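Local atomic coordinates of MutT/nudix family protein (Streptococcus pneumoniae, PDB entry 4HFQ), a protein that hydrolyses UDP-linked precursors of peptidoglycan biosynthesis, acting as a UDP-X diphosphatase of the Nudix family. Residues Leu10-Ile14 and Leu40-Leu44; Pro68-Ala74 and Gln142-Phe148; Trp75-Glu80 and Leu190-Gln195; Pro96-Glu101 and Glu113-Thr118. All coordinates share one frame; numbering follows the deposited sequence. Where two conformers were deposited one is given.

Contact 1. Residues Leu10-Ile14 and Leu40-Leu44; sequences LQRMI and LSEML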
# COMPACT_ATOMS: atom_id res chain seq x y z
N LEU A 10 -10.71 11.57 -2.78
CA LEU A 10 -9.61 12.51 -2.88
C LEU A 10 -8.26 11.80 -2.97
O LEU A 10 -7.41 12.12 -3.82
CB LEU A 10 -9.64 13.50 -1.70
CG LEU A 10 -8.52 14.53 -1.59
CD1 LEU A 10 -8.62 15.57 -2.69
CD2 LEU A 10 -8.52 15.22 -0.22
N GLN A 11 -8.07 10.84 -2.08
CA GLN A 11 -6.83 10.10 -2.00
C GLN A 11 -6.56 9.42 -3.36
O GLN A 11 -5.44 9.48 -3.89
CB GLN A 11 -7.00 9.11 -0.85
CG GLN A 11 -5.78 8.32 -0.48
CD GLN A 11 -6.21 7.13 0.36
OE1 GLN A 11 -6.69 6.14 -0.17
NE2 GLN A 11 -6.05 7.25 1.69
N ARG A 12 -7.58 8.82 -3.95
CA ARG A 12 -7.44 8.13 -5.22
C ARG A 12 -7.14 9.09 -6.38
O ARG A 12 -6.27 8.83 -7.23
CB ARG A 12 -8.68 7.28 -5.50
CG ARG A 12 -8.61 6.52 -6.80
CD ARG A 12 -7.52 5.46 -6.80
NE ARG A 12 -7.44 4.84 -8.12
CZ ARG A 12 -6.32 4.40 -8.68
NH1 ARG A 12 -5.14 4.44 -8.04
NH2 ARG A 12 -6.38 3.91 -9.92
N MET A 13 -7.85 10.21 -6.42
CA MET A 13 -7.62 11.18 -7.50
C MET A 13 -6.25 11.82 -7.43
O MET A 13 -5.61 12.04 -8.48
CB MET A 13 -8.71 12.24 -7.49
CG MET A 13 -10.04 11.66 -7.91
SD MET A 13 -11.31 12.86 -8.33
CE MET A 13 -11.60 13.53 -6.70
N ILE A 14 -5.74 12.06 -6.22
CA ILE A 14 -4.36 12.53 -6.08
C ILE A 14 -3.41 11.49 -6.69
O ILE A 14 -2.51 11.82 -7.46
CB ILE A 14 -4.00 12.83 -4.61
CG1 ILE A 14 -4.75 14.09 -4.13
CG2 ILE A 14 -2.49 12.97 -4.44
CD1 ILE A 14 -4.81 14.25 -2.62
N LEU A 40 -7.80 19.83 -7.10
CA LEU A 40 -7.85 18.98 -5.92
C LEU A 40 -7.41 19.76 -4.69
O LEU A 40 -8.00 19.62 -3.63
CB LEU A 40 -7.00 17.72 -6.11
CG LEU A 40 -7.55 16.72 -7.14
CD1 LEU A 40 -6.51 15.68 -7.55
CD2 LEU A 40 -8.83 16.03 -6.71
N SER A 41 -6.38 20.59 -4.87
CA SER A 41 -5.85 21.42 -3.80
C SER A 41 -6.86 22.48 -3.33
O SER A 41 -7.01 22.72 -2.13
CB SER A 41 -4.54 22.07 -4.27
OG SER A 41 -3.60 21.09 -4.70
N GLU A 42 -7.56 23.10 -4.27
CA GLU A 42 -8.60 24.09 -3.96
C GLU A 42 -9.76 23.43 -3.26
O GLU A 42 -10.30 23.96 -2.28
CB GLU A 42 -9.07 24.79 -5.23
CG GLU A 42 -8.05 25.73 -5.83
CD GLU A 42 -8.37 26.14 -7.25
OE1 GLU A 42 -9.54 26.06 -7.67
OE2 GLU A 42 -7.43 26.58 -7.95
N MET A 43 -10.16 22.26 -3.74
CA MET A 43 -11.28 21.55 -3.17
C MET A 43 -10.97 21.08 -1.75
O MET A 43 -11.81 21.23 -0.86
CB MET A 43 -11.68 20.38 -4.07
CG MET A 43 -12.86 19.59 -3.51
SD MET A 43 -13.38 18.31 -4.62
CE MET A 43 -12.08 17.15 -4.34
N LEU A 44 -9.77 20.56 -1.54
CA LEU A 44 -9.36 20.15 -0.20
C LEU A 44 -9.37 21.32 0.78
O LEU A 44 -9.82 21.17 1.92
CB LEU A 44 -8.00 19.47 -0.25
CG LEU A 44 -7.43 19.23 1.16
CD1 LEU A 44 -8.34 18.30 1.95
CD2 LEU A 44 -6.00 18.71 1.10

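Contact 2. Residues Pro68-Ala74 and Gln142-Phe148; sequences PLMDVRA and QYTKFVF. With TRS (2-amino-2-hydroxymethyl-propane-1,3-diol), chain E; EDO (1,2-ethanediol), chain Y; SO4 (sulfate ion), chain F.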
# COMPACT_ATOMS: atom_id res chain seq x y z
N PRO A 68 0.59 2.73 -2.03
CA PRO A 68 0.45 2.68 -0.58
C PRO A 68 1.83 2.73 0.09
O PRO A 68 2.81 2.19 -0.45
CB PRO A 68 -0.27 1.35 -0.35
CG PRO A 68 -1.04 1.11 -1.61
CD PRO A 68 -0.11 1.62 -2.69
N LEU A 69 1.88 3.38 1.24
CA LEU A 69 3.13 3.54 1.98
C LEU A 69 3.33 2.44 3.00
O LEU A 69 2.37 1.78 3.42
CB LEU A 69 3.14 4.89 2.68
CG LEU A 69 2.99 6.13 1.79
CD1 LEU A 69 2.96 7.38 2.66
CD2 LEU A 69 4.13 6.21 0.80
N MET A 70 4.59 2.20 3.37
CA MET A 70 4.93 1.21 4.40
C MET A 70 4.78 1.76 5.81
O MET A 70 5.26 2.85 6.12
CB MET A 70 6.36 0.69 4.22
CG MET A 70 6.84 -0.26 5.32
SD MET A 70 8.50 -0.91 5.05
CE MET A 70 8.54 -0.68 3.27
N ASP A 71 4.08 1.00 6.64
CA ASP A 71 4.14 1.18 8.10
C ASP A 71 4.47 -0.18 8.68
O ASP A 71 3.98 -1.22 8.22
CB ASP A 71 2.79 1.69 8.64
CG ASP A 71 2.78 1.89 10.13
OD1 ASP A 71 3.20 2.96 10.58
OD2 ASP A 71 2.34 0.98 10.87
N VAL A 72 5.36 -0.18 9.67
CA VAL A 72 5.76 -1.43 10.36
C VAL A 72 5.44 -1.34 11.84
O VAL A 72 5.56 -0.27 12.44
CB VAL A 72 7.25 -1.81 10.14
CG1 VAL A 72 7.51 -2.09 8.67
CG2 VAL A 72 8.21 -0.73 10.67
N ARG A 73 5.01 -2.46 12.41
CA ARG A 73 4.65 -2.53 13.82
C ARG A 73 5.17 -3.82 14.41
O ARG A 73 5.29 -4.84 13.70
CB ARG A 73 3.14 -2.47 14.05
CG ARG A 73 2.47 -1.19 13.58
CD ARG A 73 2.85 -0.02 14.47
NE ARG A 73 2.80 1.24 13.72
CZ ARG A 73 3.07 2.43 14.24
NH1 ARG A 73 3.34 2.57 15.54
NH2 ARG A 73 3.04 3.51 13.47
N ALA A 74 5.46 -3.78 15.71
CA ALA A 74 5.96 -4.93 16.46
C ALA A 74 4.92 -5.42 17.46
O ALA A 74 4.40 -4.64 18.25
CB ALA A 74 7.24 -4.57 17.19
N GLN A 142 -2.79 6.15 2.38
CA GLN A 142 -3.00 4.71 2.55
C GLN A 142 -1.68 4.02 2.86
O GLN A 142 -0.70 4.21 2.15
CB GLN A 142 -3.61 4.13 1.28
CG GLN A 142 -3.94 2.65 1.40
CD GLN A 142 -4.58 2.09 0.16
OE1 GLN A 142 -4.28 2.56 -0.94
NE2 GLN A 142 -5.47 1.11 0.31
N TYR A 143 -1.67 3.20 3.92
CA TYR A 143 -0.53 2.38 4.29
C TYR A 143 -0.85 0.90 4.21
O TYR A 143 -1.97 0.47 4.47
CB TYR A 143 -0.08 2.67 5.73
CG TYR A 143 0.53 4.03 5.93
CD1 TYR A 143 -0.27 5.15 6.14
CD2 TYR A 143 1.91 4.20 5.96
CE1 TYR A 143 0.29 6.41 6.32
CE2 TYR A 143 2.48 5.45 6.15
CZ TYR A 143 1.67 6.55 6.33
OH TYR A 143 2.26 7.79 6.51
N THR A 144 0.17 0.13 3.83
CA THR A 144 0.23 -1.31 4.15
C THR A 144 0.94 -1.43 5.49
O THR A 144 2.13 -1.13 5.61
CB THR A 144 1.00 -2.12 3.08
OG1 THR A 144 2.33 -1.61 2.97
CG2 THR A 144 0.31 -1.99 1.71
N LYS A 145 0.19 -1.87 6.49
CA LYS A 145 0.68 -1.92 7.86
C LYS A 145 1.08 -3.36 8.19
O LYS A 145 0.23 -4.23 8.39
CB LYS A 145 -0.41 -1.37 8.78
CG LYS A 145 -0.07 -1.44 10.28
CD LYS A 145 -1.22 -0.85 11.12
CE LYS A 145 -1.38 0.66 10.96
NZ LYS A 145 -0.28 1.45 11.57
N PHE A 146 2.39 -3.59 8.18
CA PHE A 146 2.96 -4.91 8.51
C PHE A 146 3.03 -5.00 10.03
O PHE A 146 3.57 -4.10 10.67
CB PHE A 146 4.40 -5.01 8.00
CG PHE A 146 4.54 -5.05 6.51
CD1 PHE A 146 4.57 -3.87 5.78
CD2 PHE A 146 4.69 -6.26 5.84
CE1 PHE A 146 4.73 -3.89 4.40
CE2 PHE A 146 4.85 -6.29 4.46
CZ PHE A 146 4.84 -5.11 3.74
N VAL A 147 2.52 -6.08 10.60
CA VAL A 147 2.68 -6.32 12.03
C VAL A 147 3.46 -7.61 12.21
O VAL A 147 2.97 -8.70 11.86
CB VAL A 147 1.33 -6.41 12.77
CG1 VAL A 147 1.60 -6.51 14.26
CG2 VAL A 147 0.46 -5.19 12.45
N PHE A 148 4.68 -7.47 12.73
CA PHE A 148 5.59 -8.58 12.93
C PHE A 148 5.55 -9.05 14.37
O PHE A 148 5.63 -8.24 15.30
CB PHE A 148 7.03 -8.15 12.63
CG PHE A 148 7.27 -7.79 11.19
CD1 PHE A 148 7.56 -8.77 10.25
CD2 PHE A 148 7.24 -6.46 10.78
CE1 PHE A 148 7.81 -8.44 8.92
CE2 PHE A 148 7.51 -6.12 9.45
CZ PHE A 148 7.78 -7.11 8.53
C TRS E . 0.51 5.89 10.65
C1 TRS E . 1.95 6.34 10.89
C2 TRS E . -0.52 6.99 10.79
C3 TRS E . 0.22 4.87 11.69
N TRS E . 0.20 5.01 9.51
O1 TRS E . 2.91 5.59 10.16
O2 TRS E . -0.21 7.99 9.79
O3 TRS E . -0.53 4.04 10.83
C1 EDO Y . 4.49 -1.76 1.01
O1 EDO Y . 5.02 -2.36 -0.18
C2 EDO Y . 3.89 -0.37 0.66
O2 EDO Y . 4.88 0.60 0.16
S SO4 F . 5.18 5.17 17.74
O1 SO4 F . 5.10 6.37 18.61
O2 SO4 F . 6.21 5.42 16.70
O3 SO4 F . 5.55 3.98 18.53
O4 SO4 F . 3.88 4.91 17.09

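Contact 3. Residues Trp75-Glu80 and Leu190-Gln195; sequences WIVEDE and LWQVYQ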
# COMPACT_ATOMS: atom_id res chain seq x y z
N TRP A 75 4.69 -6.72 17.43
CA TRP A 75 3.83 -7.43 18.37
C TRP A 75 4.71 -8.25 19.29
O TRP A 75 5.28 -9.25 18.88
CB TRP A 75 2.87 -8.30 17.59
CG TRP A 75 1.95 -9.13 18.43
CD1 TRP A 75 2.13 -10.44 18.87
CD2 TRP A 75 0.63 -8.72 18.92
NE1 TRP A 75 1.02 -10.86 19.57
CE2 TRP A 75 0.09 -9.87 19.64
CE3 TRP A 75 -0.12 -7.55 18.83
CZ2 TRP A 75 -1.15 -9.83 20.26
CZ3 TRP A 75 -1.38 -7.53 19.45
CH2 TRP A 75 -1.88 -8.65 20.13
N ILE A 76 4.86 -7.75 20.52
CA ILE A 76 5.76 -8.33 21.52
C ILE A 76 4.90 -8.75 22.71
O ILE A 76 4.28 -7.92 23.35
CB ILE A 76 6.78 -7.26 21.96
CG1 ILE A 76 7.61 -6.78 20.74
CG2 ILE A 76 7.68 -7.79 23.07
CD1 ILE A 76 8.15 -5.37 20.88
N VAL A 77 4.87 -10.05 22.98
CA VAL A 77 4.07 -10.58 24.10
C VAL A 77 4.97 -11.16 25.18
O VAL A 77 5.84 -11.97 24.88
CB VAL A 77 3.06 -11.66 23.63
CG1 VAL A 77 2.34 -12.31 24.82
CG2 VAL A 77 2.05 -11.07 22.65
N GLU A 78 4.75 -10.70 26.41
CA GLU A 78 5.47 -11.24 27.57
C GLU A 78 4.45 -11.45 28.67
O GLU A 78 3.65 -10.56 28.96
CB GLU A 78 6.55 -10.26 28.03
CG GLU A 78 7.67 -10.10 27.03
CD GLU A 78 8.78 -9.19 27.50
OE1 GLU A 78 8.80 -8.81 28.69
OE2 GLU A 78 9.64 -8.87 26.66
N ASP A 79 4.47 -12.65 29.26
CA ASP A 79 3.53 -12.99 30.34
C ASP A 79 2.10 -12.72 29.87
O ASP A 79 1.27 -12.18 30.61
CB ASP A 79 3.90 -12.23 31.63
CG ASP A 79 3.13 -12.72 32.85
OD1 ASP A 79 2.80 -13.92 32.92
OD2 ASP A 79 2.86 -11.88 33.74
N GLU A 80 1.83 -13.06 28.61
CA GLU A 80 0.50 -12.95 27.98
C GLU A 80 -0.02 -11.51 27.86
O GLU A 80 -1.22 -11.28 27.72
CB GLU A 80 -0.52 -13.86 28.68
CG GLU A 80 -0.10 -15.32 28.77
CD GLU A 80 -0.23 -16.09 27.47
OE1 GLU A 80 -0.17 -15.49 26.37
OE2 GLU A 80 -0.38 -17.33 27.54
N LEU A 190 -4.88 -9.71 15.97
CA LEU A 190 -3.48 -10.11 16.14
C LEU A 190 -3.29 -11.15 17.23
O LEU A 190 -2.52 -12.07 17.06
CB LEU A 190 -2.62 -8.88 16.43
CG LEU A 190 -2.44 -7.97 15.22
CD1 LEU A 190 -1.94 -6.63 15.72
CD2 LEU A 190 -1.46 -8.62 14.24
N TRP A 191 -4.04 -11.01 18.33
CA TRP A 191 -3.98 -11.99 19.39
C TRP A 191 -4.42 -13.35 18.92
O TRP A 191 -3.78 -14.36 19.24
CB TRP A 191 -4.83 -11.49 20.56
CG TRP A 191 -4.88 -12.41 21.75
CD1 TRP A 191 -5.88 -13.33 22.05
CD2 TRP A 191 -3.92 -12.50 22.83
NE1 TRP A 191 -5.58 -13.99 23.22
CE2 TRP A 191 -4.43 -13.53 23.75
CE3 TRP A 191 -2.73 -11.86 23.13
CZ2 TRP A 191 -3.75 -13.88 24.90
CZ3 TRP A 191 -2.05 -12.22 24.30
CH2 TRP A 191 -2.55 -13.21 25.16
N GLN A 192 -5.49 -13.40 18.13
CA GLN A 192 -5.95 -14.66 17.58
C GLN A 192 -4.93 -15.30 16.62
O GLN A 192 -4.72 -16.52 16.65
CB GLN A 192 -7.32 -14.49 16.90
CG GLN A 192 -8.44 -14.08 17.86
CD GLN A 192 -8.63 -15.05 19.02
OE1 GLN A 192 -8.78 -14.63 20.19
NE2 GLN A 192 -8.58 -16.33 18.72
N VAL A 193 -4.29 -14.49 15.78
CA VAL A 193 -3.23 -15.02 14.89
C VAL A 193 -2.04 -15.52 15.72
O VAL A 193 -1.52 -16.61 15.52
CB VAL A 193 -2.74 -13.96 13.88
CG1 VAL A 193 -1.65 -14.54 12.99
CG2 VAL A 193 -3.87 -13.43 13.02
N TYR A 194 -1.63 -14.69 16.68
CA TYR A 194 -0.49 -15.00 17.54
C TYR A 194 -0.67 -16.33 18.27
O TYR A 194 0.28 -17.11 18.39
CB TYR A 194 -0.26 -13.85 18.53
CG TYR A 194 0.72 -14.19 19.63
CD1 TYR A 194 2.08 -14.22 19.37
CD2 TYR A 194 0.28 -14.49 20.91
CE1 TYR A 194 2.99 -14.56 20.36
CE2 TYR A 194 1.18 -14.81 21.92
CZ TYR A 194 2.52 -14.85 21.63
OH TYR A 194 3.44 -15.17 22.61
N GLN A 195 -1.89 -16.57 18.76
CA GLN A 195 -2.21 -17.79 19.51
C GLN A 195 -2.51 -18.98 18.59
O GLN A 195 -2.88 -20.05 19.08
CB GLN A 195 -3.41 -17.55 20.44
CG GLN A 195 -3.23 -16.43 21.47
CD GLN A 195 -2.21 -16.76 22.54
OE1 GLN A 195 -1.70 -17.87 22.59
NE2 GLN A 195 -1.89 -15.79 23.39
O HOH W 1 2.31 -16.30 24.83
O HOH W 2 -0.13 -17.81 24.82

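Contact 4. Residues Pro96-Glu101 and Glu113-Thr118; sequences PGGFGE and EIEEET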
# COMPACT_ATOMS: atom_id res chain seq x y z
N PRO A 96 4.93 -0.61 19.07
CA PRO A 96 6.15 0.03 18.55
C PRO A 96 6.21 -0.09 17.03
O PRO A 96 5.73 -1.07 16.46
CB PRO A 96 7.29 -0.77 19.20
CG PRO A 96 6.67 -1.33 20.45
CD PRO A 96 5.25 -1.65 20.07
N GLY A 97 6.78 0.92 16.39
CA GLY A 97 6.94 0.93 14.93
C GLY A 97 6.86 2.33 14.37
O GLY A 97 7.15 3.32 15.06
N GLY A 98 6.47 2.42 13.11
CA GLY A 98 6.47 3.69 12.39
C GLY A 98 6.59 3.43 10.91
O GLY A 98 6.50 2.32 10.46
N PHE A 99 6.78 4.48 10.14
CA PHE A 99 6.89 4.29 8.70
C PHE A 99 8.16 3.52 8.35
O PHE A 99 9.17 3.56 9.09
CB PHE A 99 6.74 5.63 7.93
CG PHE A 99 7.93 6.53 8.03
CD1 PHE A 99 8.98 6.41 7.14
CD2 PHE A 99 7.98 7.55 9.00
CE1 PHE A 99 10.09 7.25 7.22
CE2 PHE A 99 9.09 8.39 9.08
CZ PHE A 99 10.15 8.23 8.19
N GLY A 100 8.09 2.77 7.26
CA GLY A 100 9.25 2.05 6.72
C GLY A 100 10.19 3.01 6.03
O GLY A 100 9.77 3.74 5.14
N GLU A 101 11.45 3.02 6.44
CA GLU A 101 12.44 3.92 5.88
C GLU A 101 13.12 3.30 4.69
O GLU A 101 13.45 2.12 4.70
CB GLU A 101 13.48 4.27 6.93
CG GLU A 101 12.87 5.08 8.07
CD GLU A 101 13.88 5.57 9.08
OE1 GLU A 101 15.09 5.64 8.76
OE2 GLU A 101 13.44 5.91 10.20
N GLU A 113 13.29 0.29 14.56
CA GLU A 113 12.31 1.06 15.31
C GLU A 113 12.09 0.50 16.70
O GLU A 113 11.98 1.27 17.66
CB GLU A 113 11.03 1.25 14.50
CG GLU A 113 11.40 2.01 13.24
CD GLU A 113 10.30 2.22 12.25
OE1 GLU A 113 9.14 1.92 12.57
OE2 GLU A 113 10.60 2.69 11.13
N ILE A 114 12.08 -0.82 16.85
CA ILE A 114 12.03 -1.41 18.20
C ILE A 114 13.21 -0.90 19.06
O ILE A 114 13.02 -0.48 20.21
CB ILE A 114 12.05 -2.93 18.16
CG1 ILE A 114 10.74 -3.49 17.58
CG2 ILE A 114 12.27 -3.50 19.58
CD1 ILE A 114 10.87 -4.95 17.18
N GLU A 115 14.42 -0.92 18.51
CA GLU A 115 15.57 -0.52 19.33
C GLU A 115 15.49 0.96 19.69
O GLU A 115 15.74 1.34 20.84
CB GLU A 115 16.90 -0.83 18.63
CG GLU A 115 18.11 -0.65 19.55
CD GLU A 115 19.40 -1.22 18.98
OE1 GLU A 115 19.38 -1.74 17.86
OE2 GLU A 115 20.45 -1.12 19.64
N GLU A 116 15.15 1.80 18.72
CA GLU A 116 15.09 3.24 18.92
C GLU A 116 14.02 3.65 19.92
O GLU A 116 14.23 4.56 20.72
CB GLU A 116 14.87 3.97 17.59
CG GLU A 116 16.07 3.90 16.66
CD GLU A 116 15.81 4.45 15.27
OE1 GLU A 116 14.64 4.60 14.86
OE2 GLU A 116 16.80 4.74 14.58
N GLU A 117 12.89 2.96 19.89
CA GLU A 117 11.75 3.31 20.72
C GLU A 117 11.78 2.61 22.08
O GLU A 117 11.50 3.24 23.10
CB GLU A 117 10.45 2.95 19.99
CG GLU A 117 10.19 3.86 18.80
CD GLU A 117 9.08 3.38 17.90
OE1 GLU A 117 8.22 2.59 18.32
OE2 GLU A 117 9.10 3.84 16.72
N THR A 118 12.09 1.31 22.10
CA THR A 118 11.96 0.54 23.33
C THR A 118 13.27 0.38 24.10
O THR A 118 13.24 0.06 25.30
CB THR A 118 11.42 -0.88 23.10
OG1 THR A 118 12.43 -1.68 22.49
CG2 THR A 118 10.16 -0.88 22.23

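Contact 1. Residues Leu10-Ile14 and Leu40-Leu44
Leu-40 meets Met-13 and Leu-10 between two antiparallel helices, 3-23 and 27-47, which form a helical hairpin in the N-terminal part of the chain. The pair illustrates how long, flexible side chains can join helices that stand well apart: the axes of the short segments come no closer than 11.4 Å, at 161° between their directions, and no hydrogen bond crosses between them. The dense part lies round the fork of Leu-40. Its CD2 branch sits 3.7 Å from CE of Met-13, while its other branch turns to the backbone of the facing helix, with CD1 of Leu-40 3.9 Å from N of Ile-14. The thioether of Met-13 bends at its last torsion (chi3 -69°), bringing the terminal methyl to Leu-40 rather than letting the chain run on straight. Met-43 enters by its methyl alone, CE lying 4.1 Å from CD1 of Leu-10. The side chain of Ile-14 marks the looser side: it is partly exposed, little covered, and its CG1 comes no nearer than 4.2 Å to CD1 of Leu-40. The buried Met-13 also packs on Met-43 of the second subunit, and neighbouring Arg-12 forms salt bridges with Asp-35 and Glu-101 of that subunit, so the hairpin belongs to the dimer interface. At the other end, Leu-10 and Leu-44 cross at about a right angle, CD2 of Leu-10 meeting CD1 of Leu-44 at 3.8 Å.

Contact 2. Residues Pro68-Ala74 and Gln142-Phe148
Asp-71 and Lys-145, side by side on one face of a parallel strand pair, share a buried charge network with Arg-73. Arg-73 grips the carboxylate side-on, NE to OD2 and NH2 to OD1, and both oxygens use their syn lone pairs. Lys-145 arrives instead from above the carboxylate plane: its NZ lies 2.8 Å from OD2 of Asp-71, 67° out of that plane. The lysine chain bends at chi3 (-69°) and again at chi4, curling its ammonium back to the acid. Guanidinium and ammonium thus share OD2 of Asp-71, and NZ of Lys-145 also bonds O of Arg-181. The same groups bind small molecules, probably from the crystallisation liquor: OD1 of Asp-71 accepts from TRS O1 at 2.7 Å, Lys-145 NZ donates to TRS O3, and NH1 of Arg-73 reaches a sulfate oxygen. The TRS amine sits over one face of the Tyr-143 ring, whose CD2 packs 3.6 Å from CB of Leu-69. Between the strands runs a regular parallel ladder, for instance Phe-146 N to Asp-71 O at 2.9 Å. On the reverse face the pair is largely apolar, with CG1 of Val-72 4.1 Å from CE2 of Phe-148, at the edge of that ring. This is the centre of the Nudix sheet: strand 93-99 flanks 69-78, strand 120-132 flanks 143-153, and helix 106-118 covers Val-72, Ala-74 and Phe-148, while Phe-146 meets Phe-146 of the second subunit.

Contact 3. Residues Trp75-Glu80 and Leu190-Gln195
With CG swung away from the backbone N in both Trp-75 (chi1 178°) and Tyr-194 (chi1 169°), the indole and the phenol converge between strand and helix. They meet askew, as neither a stack nor an edge-to-face pair: the five-membered ring of Trp-75 and the Tyr-194 ring lie with planes 56° apart, and NE1 of Trp-75 is 3.3 Å from CG of Tyr-194. Leu-190 covers a face of the same indole, its CB 3.7 Å from the centre of the six-membered ring in a CH-pi contact. The benzo edge of the indole then abuts Trp-191, CZ2 of Trp-75 lying 3.9 Å from CE3 of Trp-191. In the Nudix fold helices pack on both faces of the sheet, and here the C-terminal helix 184-194 lies over the face opposite helix 106-118; Trp-75 and Leu-190 both touch Leu-128, Val-147 and Leu-95 of the sheet. Farther out, Val-77 points CG2 over a face of the Tyr-194 ring, 4.0 Å from its centroid. The hairpin turn that follows brings Glu-80 across Trp-191, O of Glu-80 being 3.5 Å from CH2 of the indole. Water joins the polar groups at the exposed Glu-80: one molecule donates to Glu-80 OE1 and also bonds Tyr-194 OH at 2.7 Å, while a hydrogen bond from Gln-195 NE2 to Glu-80 OE1 is weak and doubtful.

Contact 4. Residues Pro96-Glu101 and Glu113-Thr118
Glu-113 and Glu-117, one turn apart on helix 106-118, reach to the backbone of strand 93-99. The helix belongs to the Nudix box, the loop-helix-loop signature of the family, and it shows how acidic side chains can be set against main chain instead of against other side chains. Both glutamates leave the helix alike, CG anti to the carbonyl carbon (chi1 -61° in Glu-113), with extended chains that run roughly parallel toward the glycines. Glu-117 presents its carboxylate to Gly-97: N of Gly-97 donates to OE1 of Glu-117 at 2.9 Å, reaching the syn side 21° out of the carboxylate plane, while OE2 lies 2.6 Å from O of Gly-97. Glu-113 reaches two residues further along, its OE2 2.6 Å from O of Phe-99. Its OE1 is 2.8 Å from N of Gly-98, but at an angle too poor for a hydrogen bond. In Nudix relatives glutamates of this helix bind the divalent metals used in hydrolysis, and the placing of Glu-113 and Glu-117 is consistent with such a site. Glu-101 is a nearby acid, its OE2 4.4 Å from OE2 of Glu-113. Thr-118 closes the helix end, its OG1 bonding back to O of Ile-114 from the face opposite its own N. On the apolar flank Pro-96 and Thr-118 cross nearly at right angles, CG of Pro-96 3.9 Å from CG2 of Thr-118.

In the fold
Contacts 2, 3 and 4 share one sheet, whereas contact 1 stands apart in the N-terminal helices, its centre about 39 Å from that of contact 3. Contacts 2 and 4 are the closest pair, with centres about 11 Å apart: CG2 of Val-72 lies 3.4 Å from OE1 of Glu-113, one of the acids that, as in relatives, probably bind metal. Bound TRS and sulfate lie by contact 2; a TRS is also about 4 Å from the side chain of Phe-99, and a different sulfate about 3 Å from that of Glu-101. Contact 3 continues strand 69-78 beyond contact 2, with centres about 18 Å apart. Contact 1 touches contact 2 where Gln-11 packs on Gln-142, and it also borders the partner's Nudix region.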